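Local coordinates for transcriptional regulator (Enterococcus faecalis, PDB 3QFI), which is a LytR-CpsA-Psr family protein, probably a transcriptional regulator, whose exact function is not established, at residues Ile60-Thr68 and Thr75-Tyr83. Sequence-based numbering, arbitrary orientation.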
loop_
_atom_site.group_PDB
_atom_site.type_symbol
_atom_site.label_atom_id
_atom_site.label_comp_id
_atom_site.label_asym_id
_atom_site.label_seq_id
_atom_site.Cartn_x
_atom_site.Cartn_y
_atom_site.Cartn_z
ATOM N N ILE A 60 -2.936 3.990 0.255
ATOM C CA ILE A 60 -1.876 4.844 -0.230
ATOM C C ILE A 60 -0.823 3.999 -0.920
ATOM O O ILE A 60 -0.116 3.226 -0.287
ATOM C CB ILE A 60 -1.234 5.639 0.957
ATOM C CG1 ILE A 60 -1.411 7.137 0.760
ATOM C CG2 ILE A 60 0.242 5.349 1.061
ATOM C CD1 ILE A 60 -0.649 7.701 -0.418
ATOM N N SER A 61 -0.750 4.130 -2.233
ATOM C CA SER A 61 0.231 3.410 -3.016
ATOM C C SER A 61 1.541 4.175 -2.930
ATOM O O SER A 61 1.549 5.410 -3.029
ATOM C CB SER A 61 -0.189 3.371 -4.479
ATOM O OG SER A 61 -1.352 2.591 -4.679
ATOM N N LEU A 62 2.644 3.459 -2.741
ATOM C CA LEU A 62 3.956 4.103 -2.707
ATOM C C LEU A 62 4.757 3.624 -3.920
ATOM O O LEU A 62 5.040 2.433 -4.055
ATOM C CB LEU A 62 4.700 3.747 -1.418
ATOM C CG LEU A 62 4.048 4.313 -0.155
ATOM C CD1 LEU A 62 4.603 3.644 1.080
ATOM C CD2 LEU A 62 4.276 5.813 -0.115
ATOM N N ASP A 63 5.103 4.549 -4.805
ATOM C CA ASP A 63 5.885 4.215 -5.994
ATOM C C ASP A 63 7.276 3.762 -5.547
ATOM O O ASP A 63 7.846 4.334 -4.625
ATOM C CB ASP A 63 6.007 5.433 -6.915
ATOM C CG ASP A 63 6.676 5.104 -8.240
ATOM O OD1 ASP A 63 7.857 4.683 -8.251
ATOM O OD2 ASP A 63 6.016 5.273 -9.285
ATOM N N ARG A 64 7.808 2.735 -6.202
ATOM C CA ARG A 64 9.118 2.196 -5.864
ATOM C C ARG A 64 10.262 3.144 -6.206
ATOM O O ARG A 64 11.357 3.047 -5.644
ATOM C CB ARG A 64 9.338 0.854 -6.581
ATOM C CG ARG A 64 9.432 0.944 -8.114
ATOM C CD ARG A 64 9.608 -0.436 -8.774
ATOM N NE ARG A 64 8.426 -1.272 -8.560
ATOM C CZ ARG A 64 8.243 -2.498 -9.057
ATOM N NH1 ARG A 64 9.167 -3.078 -9.818
ATOM N NH2 ARG A 64 7.113 -3.144 -8.791
ATOM N N ASP A 65 10.022 4.062 -7.128
ATOM C CA ASP A 65 11.075 4.988 -7.517
ATOM C C ASP A 65 11.132 6.240 -6.644
ATOM O O ASP A 65 11.919 7.147 -6.897
ATOM C CB ASP A 65 10.892 5.373 -8.983
ATOM C CG ASP A 65 10.945 4.168 -9.907
ATOM O OD1 ASP A 65 10.148 4.117 -10.873
ATOM O OD2 ASP A 65 11.794 3.273 -9.671
ATOM N N ILE A 66 10.311 6.301 -5.609
ATOM C CA ILE A 66 10.335 7.482 -4.770
ATOM C C ILE A 66 11.673 7.626 -4.045
ATOM O O ILE A 66 12.213 6.655 -3.490
ATOM C CB ILE A 66 9.164 7.472 -3.778
ATOM C CG1 ILE A 66 7.849 7.499 -4.576
ATOM C CG2 ILE A 66 9.269 8.656 -2.832
ATOM C CD1 ILE A 66 6.595 7.645 -3.749
ATOM N N LEU A 67 12.226 8.834 -4.078
ATOM C CA LEU A 67 13.511 9.089 -3.425
ATOM C C LEU A 67 13.266 9.571 -2.008
ATOM O O LEU A 67 12.534 10.542 -1.799
ATOM C CB LEU A 67 14.297 10.141 -4.200
ATOM C CG LEU A 67 15.726 10.415 -3.771
ATOM C CD1 LEU A 67 16.604 9.179 -4.033
ATOM C CD2 LEU A 67 16.254 11.615 -4.559
ATOM N N THR A 68 13.871 8.889 -1.040
ATOM C CA THR A 68 13.722 9.256 0.367
ATOM C C THR A 68 14.905 8.776 1.209
ATOM O O THR A 68 15.863 8.195 0.698
ATOM C CB THR A 68 12.441 8.651 0.983
ATOM O OG1 THR A 68 12.332 7.259 0.640
ATOM C CG2 THR A 68 11.221 9.388 0.486
ATOM N N THR A 75 21.564 6.454 4.053
ATOM C CA THR A 75 21.687 6.891 2.678
ATOM C C THR A 75 20.289 7.283 2.220
ATOM O O THR A 75 19.309 7.137 2.963
ATOM C CB THR A 75 22.272 5.771 1.734
ATOM O OG1 THR A 75 21.332 4.701 1.572
ATOM C CG2 THR A 75 23.575 5.201 2.307
ATOM N N GLN A 76 20.221 7.824 1.012
ATOM C CA GLN A 76 18.974 8.231 0.393
ATOM C C GLN A 76 18.935 7.438 -0.885
ATOM O O GLN A 76 19.811 7.605 -1.732
ATOM C CB GLN A 76 18.970 9.722 0.027
ATOM C CG GLN A 76 18.852 10.695 1.193
ATOM C CD GLN A 76 20.146 10.808 1.982
ATOM O OE1 GLN A 76 21.167 11.264 1.459
ATOM N NE2 GLN A 76 20.113 10.385 3.245
ATOM N N ASP A 77 17.935 6.574 -1.017
ATOM C CA ASP A 77 17.776 5.746 -2.210
ATOM C C ASP A 77 16.299 5.720 -2.563
ATOM O O ASP A 77 15.499 6.395 -1.931
ATOM C CB ASP A 77 18.255 4.315 -1.936
ATOM C CG ASP A 77 19.015 3.722 -3.103
ATOM O OD1 ASP A 77 18.539 3.843 -4.259
ATOM O OD2 ASP A 77 20.091 3.125 -2.860
ATOM N N LYS A 78 15.930 4.947 -3.580
ATOM C CA LYS A 78 14.520 4.834 -3.936
ATOM C C LYS A 78 13.891 3.861 -2.947
ATOM O O LYS A 78 14.473 2.817 -2.657
ATOM C CB LYS A 78 14.351 4.323 -5.372
ATOM C CG LYS A 78 15.208 3.130 -5.729
ATOM C CD LYS A 78 15.005 2.724 -7.179
ATOM C CE LYS A 78 15.083 3.917 -8.110
ATOM N NZ LYS A 78 14.853 3.538 -9.533
ATOM N N LEU A 79 12.728 4.239 -2.417
ATOM C CA LEU A 79 11.968 3.456 -1.439
ATOM C C LEU A 79 11.983 1.945 -1.663
ATOM O O LEU A 79 11.953 1.147 -0.729
ATOM C CB LEU A 79 10.517 3.936 -1.439
ATOM C CG LEU A 79 9.476 3.075 -0.722
ATOM C CD1 LEU A 79 9.708 3.138 0.780
ATOM C CD2 LEU A 79 8.091 3.586 -1.065
ATOM N N ASN A 80 12.012 1.562 -2.922
ATOM C CA ASN A 80 12.017 0.167 -3.289
ATOM C C ASN A 80 13.118 -0.630 -2.573
ATOM O O ASN A 80 12.865 -1.713 -2.054
ATOM C CB ASN A 80 12.193 0.073 -4.796
ATOM C CG ASN A 80 11.792 -1.253 -5.328
ATOM O OD1 ASN A 80 12.177 -1.626 -6.438
ATOM N ND2 ASN A 80 10.992 -1.990 -4.548
ATOM N N HIS A 81 14.332 -0.082 -2.546
ATOM C CA HIS A 81 15.474 -0.742 -1.922
ATOM C C HIS A 81 15.438 -0.829 -0.407
ATOM O O HIS A 81 16.360 -1.375 0.202
ATOM C CB HIS A 81 16.771 -0.034 -2.301
ATOM C CG HIS A 81 17.034 0.010 -3.768
ATOM N ND1 HIS A 81 18.017 0.802 -4.319
ATOM C CD2 HIS A 81 16.441 -0.633 -4.801
ATOM C CE1 HIS A 81 18.016 0.651 -5.630
ATOM N NE2 HIS A 81 17.069 -0.214 -5.950
ATOM N N ALA A 82 14.408 -0.270 0.212
ATOM C CA ALA A 82 14.325 -0.314 1.670
ATOM C C ALA A 82 14.208 -1.761 2.140
ATOM O O ALA A 82 15.039 -2.250 2.915
ATOM C CB ALA A 82 13.129 0.491 2.161
ATOM N N TYR A 83 13.168 -2.441 1.670
ATOM C CA TYR A 83 12.965 -3.821 2.047
ATOM C C TYR A 83 14.153 -4.671 1.612
ATOM O O TYR A 83 14.642 -5.482 2.386
ATOM C CB TYR A 83 11.669 -4.358 1.439
ATOM C CG TYR A 83 11.375 -5.785 1.855
ATOM C CD1 TYR A 83 12.007 -6.852 1.220
ATOM C CD2 TYR A 83 10.507 -6.071 2.911
ATOM C CE1 TYR A 83 11.793 -8.165 1.614
ATOM C CE2 TYR A 83 10.282 -7.395 3.319
ATOM C CZ TYR A 83 10.934 -8.437 2.656
ATOM O OH TYR A 83 10.726 -9.752 3.001
#
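Leu67 and Lys78 form a non-hydrogen-bonded antiparallel pair at the base of the hairpin of strands 67-70 and 75-78, and Thr68 and Asp77 the adjoining hydrogen-bonded one, where Thr68 N gives a nearly straight bond (174°) to Asp77 O at 3.1 Å and the return bond is weak. Strand 56-62 of the mixed six-stranded sheet leads through a turn into this hairpin, which runs on into helix 80-98. Beyond the pairing, Leu79 N reaches Ile66 O at 2.7 Å, and Asn80 N, at the start of the helix, meets Arg64 O at 3.2 Å in the carbonyl plane, on a lone pair. Asp63 OD1 accepts from Asp65 N, an Asx turn at the start of the type I turn Asp63-Ile66. Lys78 runs alongside Asp65, its CB against Arg64 O, and its NZ forms a salt bridge to Asp65 OD2 (3.1 Å) from above the carboxylate plane; Tyr243 O is a second acceptor for this ammonium, and Tyr244 adds a cation-pi contact. Leu79, with CG anti to the backbone N (chi1 167°), sends CD2 across Leu62 at about a right angle, touching its CB, while Leu98 packs on Leu62 and Thr94 on Leu79, both from helix 80-98. Arg64 CB rests on Asn80 CB at 3.5 Å, the two side chains lying side by side. Main-chain bonds therefore tie the turn to the helix start, and Lys78, shared between Asp65 and Tyr243 O, links the turn to strand 243-247 and would probably offset the charge of Asp65.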